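Local coordinates for proton-dependent oligopeptide transporter family protein (PDB 6EI3), which probably imports small peptides across the bacterial inner membrane in step with protons, as other POT-family members of the major facilitator superfamily do, at residues W269-A274 with A281-V286; P301-F306 with Y438-V443. All blocks are in the same frame, centred on the assembly; numbering follows the deposited sequence.

Overall arrangement
From the N terminus, the chain runs through the helices up to 188 and the shorter helices 206-215, 224-239 and 243-246 before reaching helix 248-270. Contact 1 closes the short connection between helix 248-270 and helix 281-306, its segments only six residues apart, forming a tight helical hairpin about 29 Å from the centre of the chain. Helix 281-306 then runs inward, and its far end takes part in contact 2, which spans 131 intervening residues, most of them helical, to reach helix 430-456. The two contacts follow in series, neither enclosing nor crossing the other, with centres 28 Å apart. Helix 281-306 thus meets its sequence neighbour near its beginning and a distant helix at its end.

Contact 1 of 2, residues W269-A274 with A281-V286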
ATOM      1  N   TRP A 269      26.424   7.725  -2.443  1.00 62.03           N
ATOM      2  CA  TRP A 269      27.690   8.435  -2.236  1.00 64.04           C
ATOM      3  C   TRP A 269      28.910   7.638  -2.707  1.00 65.27           C
ATOM      4  O   TRP A 269      29.811   8.215  -3.319  1.00 66.83           O
ATOM      5  CB  TRP A 269      27.873   8.739  -0.739  1.00 64.67           C
ATOM      6  CG  TRP A 269      27.481  10.114  -0.291  1.00 67.00           C
ATOM      7  CD1 TRP A 269      26.232  10.537   0.054  1.00 69.11           C
ATOM      8  CD2 TRP A 269      28.368  11.199   0.003  1.00 68.97           C
ATOM      9  NE1 TRP A 269      26.277  11.835   0.506  1.00 69.96           N
ATOM     10  CE2 TRP A 269      27.576  12.269   0.483  1.00 73.22           C
ATOM     11  CE3 TRP A 269      29.753  11.390  -0.126  1.00 72.04           C
ATOM     12  CZ2 TRP A 269      28.126  13.506   0.843  1.00 74.11           C
ATOM     13  CZ3 TRP A 269      30.292  12.616   0.228  1.00 75.26           C
ATOM     14  CH2 TRP A 269      29.483  13.657   0.703  1.00 75.65           C
ATOM     15  N   GLN A 270      28.955   6.330  -2.381  1.00 57.85           N
ATOM     16  CA  GLN A 270      30.090   5.438  -2.634  1.00 57.32           C
ATOM     17  C   GLN A 270      29.818   4.303  -3.629  1.00 57.75           C
ATOM     18  O   GLN A 270      30.592   3.346  -3.660  1.00 57.43           O
ATOM     19  CB  GLN A 270      30.534   4.808  -1.295  1.00 58.82           C
ATOM     20  CG  GLN A 270      31.084   5.762  -0.255  1.00 64.44           C
ATOM     21  CD  GLN A 270      31.345   5.104   1.089  1.00 69.13           C
ATOM     22  OE1 GLN A 270      31.349   5.771   2.115  1.00 59.45           O
ATOM     23  NE2 GLN A 270      31.564   3.791   1.136  1.00 55.60           N
ATOM     24  N   LEU A 271      28.740   4.382  -4.429  1.00 52.38           N
ATOM     25  CA  LEU A 271      28.385   3.320  -5.373  1.00 50.72           C
ATOM     26  C   LEU A 271      29.464   3.055  -6.436  1.00 56.27           C
ATOM     27  O   LEU A 271      29.644   1.900  -6.839  1.00 55.91           O
ATOM     28  CB  LEU A 271      27.007   3.574  -6.013  1.00 48.72           C
ATOM     29  CG  LEU A 271      26.458   2.493  -6.931  1.00 52.00           C
ATOM     30  CD1 LEU A 271      26.351   1.138  -6.233  1.00 51.54           C
ATOM     31  CD2 LEU A 271      25.152   2.903  -7.494  1.00 52.46           C
ATOM     32  N   GLU A 272      30.198   4.097  -6.855  1.00 54.31           N
ATOM     33  CA  GLU A 272      31.275   3.942  -7.840  1.00 56.26           C
ATOM     34  C   GLU A 272      32.426   3.053  -7.339  1.00 63.17           C
ATOM     35  O   GLU A 272      33.107   2.453  -8.164  1.00 63.98           O
ATOM     36  CB  GLU A 272      31.791   5.301  -8.352  1.00 58.49           C
ATOM     37  CG  GLU A 272      30.787   6.045  -9.226  1.00 66.55           C
ATOM     38  CD  GLU A 272      30.312   5.319 -10.472  1.00 84.17           C
ATOM     39  OE1 GLU A 272      31.166   4.940 -11.305  1.00 77.23           O
ATOM     40  OE2 GLU A 272      29.082   5.135 -10.620  1.00 74.76           O
ATOM     41  N   ARG A 273      32.595   2.905  -5.999  1.00 60.66           N
ATOM     42  CA  ARG A 273      33.647   2.060  -5.393  1.00 61.68           C
ATOM     43  C   ARG A 273      33.347   0.543  -5.530  1.00 65.15           C
ATOM     44  O   ARG A 273      34.174  -0.284  -5.133  1.00 65.31           O
ATOM     45  CB  ARG A 273      33.870   2.419  -3.917  1.00 60.83           C
ATOM     46  CG  ARG A 273      34.165   3.885  -3.642  1.00 64.68           C
ATOM     47  CD  ARG A 273      34.262   4.091  -2.154  1.00 65.06           C
ATOM     48  NE  ARG A 273      34.476   5.489  -1.789  1.00 66.96           N
ATOM     49  CZ  ARG A 273      34.851   5.884  -0.578  1.00 75.84           C
ATOM     50  NH1 ARG A 273      35.085   4.990   0.378  1.00 57.94           N
ATOM     51  NH2 ARG A 273      35.021   7.174  -0.318  1.00 60.95           N
ATOM     52  N   ALA A 274      32.163   0.187  -6.077  1.00 59.21           N
ATOM     53  CA  ALA A 274      31.750  -1.197  -6.313  1.00 58.12           C
ATOM     54  C   ALA A 274      32.102  -1.670  -7.737  1.00 62.85           C
ATOM     55  O   ALA A 274      32.128  -2.879  -7.975  1.00 60.84           O
ATOM     56  CB  ALA A 274      30.250  -1.340  -6.073  1.00 56.85           C
ATOM     57  N   ALA A 281      27.009  -3.801 -15.025  1.00 63.17           N
ATOM     58  CA  ALA A 281      25.563  -3.944 -15.233  1.00 61.04           C
ATOM     59  C   ALA A 281      24.860  -4.126 -13.873  1.00 62.91           C
ATOM     60  O   ALA A 281      23.670  -3.829 -13.748  1.00 61.20           O
ATOM     61  CB  ALA A 281      25.266  -5.131 -16.134  1.00 61.75           C
ATOM     62  N   ALA A 282      25.620  -4.602 -12.860  1.00 59.45           N
ATOM     63  CA  ALA A 282      25.184  -4.795 -11.474  1.00 57.53           C
ATOM     64  C   ALA A 282      25.212  -3.447 -10.738  1.00 58.61           C
ATOM     65  O   ALA A 282      24.240  -3.116 -10.058  1.00 56.95           O
ATOM     66  CB  ALA A 282      26.094  -5.799 -10.774  1.00 59.10           C
ATOM     67  N   VAL A 283      26.314  -2.665 -10.897  1.00 54.08           N
ATOM     68  CA  VAL A 283      26.503  -1.334 -10.283  1.00 53.03           C
ATOM     69  C   VAL A 283      25.494  -0.322 -10.859  1.00 55.94           C
ATOM     70  O   VAL A 283      24.849   0.394 -10.087  1.00 54.49           O
ATOM     71  CB  VAL A 283      27.969  -0.828 -10.359  1.00 57.04           C
ATOM     72  CG1 VAL A 283      28.125   0.550  -9.721  1.00 56.14           C
ATOM     73  CG2 VAL A 283      28.927  -1.819  -9.705  1.00 57.97           C
ATOM     74  N   ASP A 284      25.355  -0.283 -12.212  1.00 52.11           N
ATOM     75  CA  ASP A 284      24.403   0.571 -12.929  1.00 50.34           C
ATOM     76  C   ASP A 284      22.981   0.208 -12.501  1.00 50.20           C
ATOM     77  O   ASP A 284      22.161   1.095 -12.320  1.00 49.28           O
ATOM     78  CB  ASP A 284      24.536   0.408 -14.453  1.00 52.87           C
ATOM     79  CG  ASP A 284      25.846   0.862 -15.072  1.00 66.02           C
ATOM     80  OD1 ASP A 284      26.670   1.466 -14.350  1.00 65.66           O
ATOM     81  OD2 ASP A 284      26.057   0.590 -16.275  1.00 76.93           O
ATOM     82  N   GLY A 285      22.722  -1.089 -12.343  1.00 45.28           N
ATOM     83  CA  GLY A 285      21.446  -1.637 -11.897  1.00 42.95           C
ATOM     84  C   GLY A 285      21.032  -1.165 -10.517  1.00 45.91           C
ATOM     85  O   GLY A 285      19.854  -0.885 -10.294  1.00 45.25           O
ATOM     86  N   VAL A 286      22.008  -1.029  -9.594  1.00 42.12           N
ATOM     87  CA  VAL A 286      21.784  -0.531  -8.235  1.00 40.69           C
ATOM     88  C   VAL A 286      21.585   0.993  -8.291  1.00 43.68           C
ATOM     89  O   VAL A 286      20.771   1.512  -7.532  1.00 41.58           O
ATOM     90  CB  VAL A 286      22.888  -1.006  -7.232  1.00 44.13           C
ATOM     91  CG1 VAL A 286      22.774  -0.308  -5.876  1.00 42.75           C
ATOM     92  CG2 VAL A 286      22.834  -2.522  -7.052  1.00 43.39           C
TER
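The chi1 angles of L271 (-175°) and V283 (180°) turn CG of the leucine and CG1 of the valine away from their own backbone nitrogens and into the gap between the segments. There the two side chains pass alongside one another, pointing opposite ways, with L271 CG 3.8 Å from V283 CG1. The same valine methyl reaches the main chain: V283 CG1 lies 3.5 Å from L271 O, the carbonyl that accepts the A274 N-H. The leucine methyls split over the facing helix, L271 CD1 meeting V286 CG1 at 3.9 Å and L271 CD2 lying 3.6 Å from V283 O. This is a helical hairpin, in which helix 248-270 runs out through the 3-10 turn 271-273 and a short loop leads into helix 281-306, consistent with the step from the extra helical pair of bacterial POT transporters to the C-terminal bundle. The second valine branch serves the turn, V283 CG2 standing 3.7 Å from A274 C and 3.9 Å from A274 CB. V209 of helix 206-215 touches L271, A274 and V286. Along the border of this apolar patch, R275 forms salt bridges with both E272 and D284, and E272 OE2 has a further salt bridge to R287.

Contact 2 of 2, residues P301-F306 with Y438-V443; sequences PFFSLF and YLTTTV
The ring of F303 projects from helix 281-306 onto T440 and T441 of helix 430-456, a helix-to-helix contact inside the C-terminal half of this major facilitator fold. The backbones come close here, with F303 CA 5.5 Å from T441 CA. A chi1 of -72° sets F303 CG opposite its own carbonyl carbon and tips the ring alongside the partner helix. One face then receives T441 OG1, which stands 3.5 Å from F303 CD1 and is displaced from the ring centre toward the rim, the T441 side chain standing nearly perpendicular to that of F303. T441 holds OG1 opposite its carbonyl carbon (chi1 -67°), and this rotation is what offers the hydroxyl rather than the methyl to the ring. T440, one residue earlier on the helix, presents its methyl instead: T440 CG2 approaches F303 CD2 at 3.8 Å, obliquely to the ring. Its hydroxyl is engaged within its own helix, T440 OG1 being hydrogen-bonded to F436 O. On the opposite face F302 comes in edge-on, its CD2 3.9 Å above the F303 ring and over the centre, so the ring is held between its sequence neighbour and the threonine. W437 adds an edge-to-face contact with F303, and F59 of helix 40-60 touches T441, bringing the N-terminal half of the transporter up to the same place. Helix 281-306 is kinked at P301 and F302, whose nitrogens lack bonds to the preceding turn, and P301 also touches a bound monoacylglycerol. Away from the ring, toward the V443 end of the segment, the two helices are also joined by a hydrogen bond between S304 OG and G444 O.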
ATOM      1  N   PRO A 301       2.931  10.403  -0.705  1.00 26.61           N
ATOM      2  CA  PRO A 301       1.726  11.195  -0.365  1.00 26.07           C
ATOM      3  C   PRO A 301       0.491  10.738  -1.129  1.00 30.22           C
ATOM      4  O   PRO A 301      -0.609  10.904  -0.618  1.00 29.72           O
ATOM      5  CB  PRO A 301       2.129  12.611  -0.766  1.00 28.20           C
ATOM      6  CG  PRO A 301       3.641  12.607  -0.598  1.00 32.46           C
ATOM      7  CD  PRO A 301       3.980  11.300  -1.240  1.00 27.87           C
ATOM      8  N   PHE A 302       0.658  10.119  -2.328  1.00 26.32           N
ATOM      9  CA  PHE A 302      -0.507   9.593  -3.043  1.00 24.72           C
ATOM     10  C   PHE A 302      -1.185   8.522  -2.165  1.00 27.03           C
ATOM     11  O   PHE A 302      -2.409   8.490  -2.074  1.00 28.08           O
ATOM     12  CB  PHE A 302      -0.147   9.008  -4.444  1.00 25.18           C
ATOM     13  CG  PHE A 302      -1.303   8.188  -4.980  1.00 25.67           C
ATOM     14  CD1 PHE A 302      -2.420   8.810  -5.536  1.00 27.63           C
ATOM     15  CD2 PHE A 302      -1.335   6.805  -4.809  1.00 25.49           C
ATOM     16  CE1 PHE A 302      -3.525   8.054  -5.961  1.00 27.58           C
ATOM     17  CE2 PHE A 302      -2.438   6.060  -5.222  1.00 27.71           C
ATOM     18  CZ  PHE A 302      -3.532   6.691  -5.784  1.00 25.42           C
ATOM     19  N   PHE A 303      -0.393   7.634  -1.554  1.00 23.77           N
ATOM     20  CA  PHE A 303      -0.935   6.565  -0.708  1.00 23.70           C
ATOM     21  C   PHE A 303      -1.511   7.083   0.594  1.00 25.70           C
ATOM     22  O   PHE A 303      -2.454   6.473   1.095  1.00 24.96           O
ATOM     23  CB  PHE A 303       0.088   5.449  -0.486  1.00 26.17           C
ATOM     24  CG  PHE A 303       0.269   4.650  -1.750  1.00 27.13           C
ATOM     25  CD1 PHE A 303      -0.726   3.777  -2.190  1.00 29.64           C
ATOM     26  CD2 PHE A 303       1.427   4.773  -2.510  1.00 28.82           C
ATOM     27  CE1 PHE A 303      -0.578   3.065  -3.389  1.00 30.17           C
ATOM     28  CE2 PHE A 303       1.582   4.048  -3.706  1.00 31.34           C
ATOM     29  CZ  PHE A 303       0.567   3.223  -4.151  1.00 28.69           C
ATOM     30  N   SER A 304      -1.013   8.255   1.097  1.00 22.96           N
ATOM     31  CA  SER A 304      -1.574   8.931   2.274  1.00 23.44           C
ATOM     32  C   SER A 304      -3.011   9.286   1.968  1.00 26.47           C
ATOM     33  O   SER A 304      -3.876   9.108   2.802  1.00 27.99           O
ATOM     34  CB  SER A 304      -0.826  10.239   2.569  1.00 24.64           C
ATOM     35  OG  SER A 304       0.533   9.976   2.830  1.00 28.07           O
ATOM     36  N   LEU A 305      -3.252   9.806   0.775  1.00 24.40           N
ATOM     37  CA  LEU A 305      -4.568  10.240   0.316  1.00 26.82           C
ATOM     38  C   LEU A 305      -5.445   9.075  -0.125  1.00 30.41           C
ATOM     39  O   LEU A 305      -6.647   9.057   0.142  1.00 30.69           O
ATOM     40  CB  LEU A 305      -4.378  11.249  -0.834  1.00 27.90           C
ATOM     41  CG  LEU A 305      -4.213  12.723  -0.408  1.00 33.47           C
ATOM     42  CD1 LEU A 305      -2.857  13.001   0.248  1.00 32.66           C
ATOM     43  CD2 LEU A 305      -4.350  13.641  -1.602  1.00 35.71           C
ATOM     44  N   PHE A 306      -4.837   8.083  -0.769  1.00 25.38           N
ATOM     45  CA  PHE A 306      -5.570   6.939  -1.286  1.00 23.71           C
ATOM     46  C   PHE A 306      -6.148   6.033  -0.187  1.00 27.34           C
ATOM     47  O   PHE A 306      -7.324   5.687  -0.260  1.00 26.03           O
ATOM     48  CB  PHE A 306      -4.681   6.149  -2.279  1.00 24.24           C
ATOM     49  CG  PHE A 306      -5.378   4.974  -2.919  1.00 25.20           C
ATOM     50  CD1 PHE A 306      -6.381   5.168  -3.859  1.00 26.90           C
ATOM     51  CD2 PHE A 306      -5.022   3.668  -2.586  1.00 27.48           C
ATOM     52  CE1 PHE A 306      -7.040   4.075  -4.431  1.00 28.14           C
ATOM     53  CE2 PHE A 306      -5.683   2.581  -3.158  1.00 29.71           C
ATOM     54  CZ  PHE A 306      -6.684   2.792  -4.081  1.00 26.57           C
ATOM     55  N   TYR A 438       5.882  -1.860  -1.943  1.00 25.20           N
ATOM     56  CA  TYR A 438       5.079  -2.148  -0.746  1.00 25.05           C
ATOM     57  C   TYR A 438       5.390  -1.138   0.356  1.00 27.89           C
ATOM     58  O   TYR A 438       4.476  -0.628   0.988  1.00 27.69           O
ATOM     59  CB  TYR A 438       5.341  -3.566  -0.220  1.00 26.78           C
ATOM     60  CG  TYR A 438       4.873  -4.657  -1.149  1.00 28.74           C
ATOM     61  CD1 TYR A 438       3.662  -4.550  -1.828  1.00 30.33           C
ATOM     62  CD2 TYR A 438       5.611  -5.824  -1.311  1.00 29.72           C
ATOM     63  CE1 TYR A 438       3.223  -5.561  -2.684  1.00 32.99           C
ATOM     64  CE2 TYR A 438       5.170  -6.848  -2.148  1.00 30.29           C
ATOM     65  CZ  TYR A 438       3.979  -6.711  -2.834  1.00 39.16           C
ATOM     66  OH  TYR A 438       3.528  -7.727  -3.642  1.00 44.97           O
ATOM     67  N   LEU A 439       6.671  -0.812   0.539  1.00 24.39           N
ATOM     68  CA  LEU A 439       7.093   0.166   1.531  1.00 25.66           C
ATOM     69  C   LEU A 439       6.577   1.579   1.215  1.00 29.30           C
ATOM     70  O   LEU A 439       6.485   2.385   2.128  1.00 29.38           O
ATOM     71  CB  LEU A 439       8.625   0.162   1.719  1.00 26.78           C
ATOM     72  CG  LEU A 439       9.232  -1.124   2.309  1.00 32.96           C
ATOM     73  CD1 LEU A 439      10.763  -1.025   2.359  1.00 33.16           C
ATOM     74  CD2 LEU A 439       8.652  -1.453   3.703  1.00 37.41           C
ATOM     75  N   THR A 440       6.267   1.877  -0.070  1.00 25.54           N
ATOM     76  CA  THR A 440       5.710   3.163  -0.513  1.00 25.49           C
ATOM     77  C   THR A 440       4.342   3.370   0.158  1.00 27.37           C
ATOM     78  O   THR A 440       4.075   4.459   0.661  1.00 27.13           O
ATOM     79  CB  THR A 440       5.715   3.250  -2.052  1.00 31.34           C
ATOM     80  OG1 THR A 440       7.054   3.068  -2.488  1.00 28.22           O
ATOM     81  CG2 THR A 440       5.228   4.578  -2.578  1.00 30.74           C
ATOM     82  N   THR A 441       3.508   2.308   0.210  1.00 23.08           N
ATOM     83  CA  THR A 441       2.214   2.325   0.909  1.00 22.37           C
ATOM     84  C   THR A 441       2.453   2.431   2.406  1.00 25.95           C
ATOM     85  O   THR A 441       1.770   3.226   3.050  1.00 25.47           O
ATOM     86  CB  THR A 441       1.417   1.055   0.605  1.00 28.22           C
ATOM     87  OG1 THR A 441       1.059   1.088  -0.766  1.00 29.88           O
ATOM     88  CG2 THR A 441       0.135   0.940   1.460  1.00 25.11           C
ATOM     89  N   THR A 442       3.412   1.635   2.975  1.00 23.29           N
ATOM     90  CA  THR A 442       3.718   1.704   4.417  1.00 23.38           C
ATOM     91  C   THR A 442       4.005   3.166   4.780  1.00 28.13           C
ATOM     92  O   THR A 442       3.374   3.692   5.698  1.00 28.32           O
ATOM     93  CB  THR A 442       4.911   0.778   4.799  1.00 29.12           C
ATOM     94  OG1 THR A 442       4.503  -0.580   4.697  1.00 31.55           O
ATOM     95  CG2 THR A 442       5.426   1.006   6.230  1.00 25.30           C
ATOM     96  N   VAL A 443       4.929   3.826   4.031  1.00 25.26           N
ATOM     97  CA  VAL A 443       5.354   5.210   4.315  1.00 24.94           C
ATOM     98  C   VAL A 443       4.187   6.214   4.098  1.00 29.00           C
ATOM     99  O   VAL A 443       4.000   7.078   4.952  1.00 29.62           O
ATOM    100  CB  VAL A 443       6.676   5.594   3.599  1.00 28.89           C
ATOM    101  CG1 VAL A 443       7.076   7.047   3.871  1.00 28.70           C
ATOM    102  CG2 VAL A 443       7.808   4.661   4.032  1.00 28.96           C
TER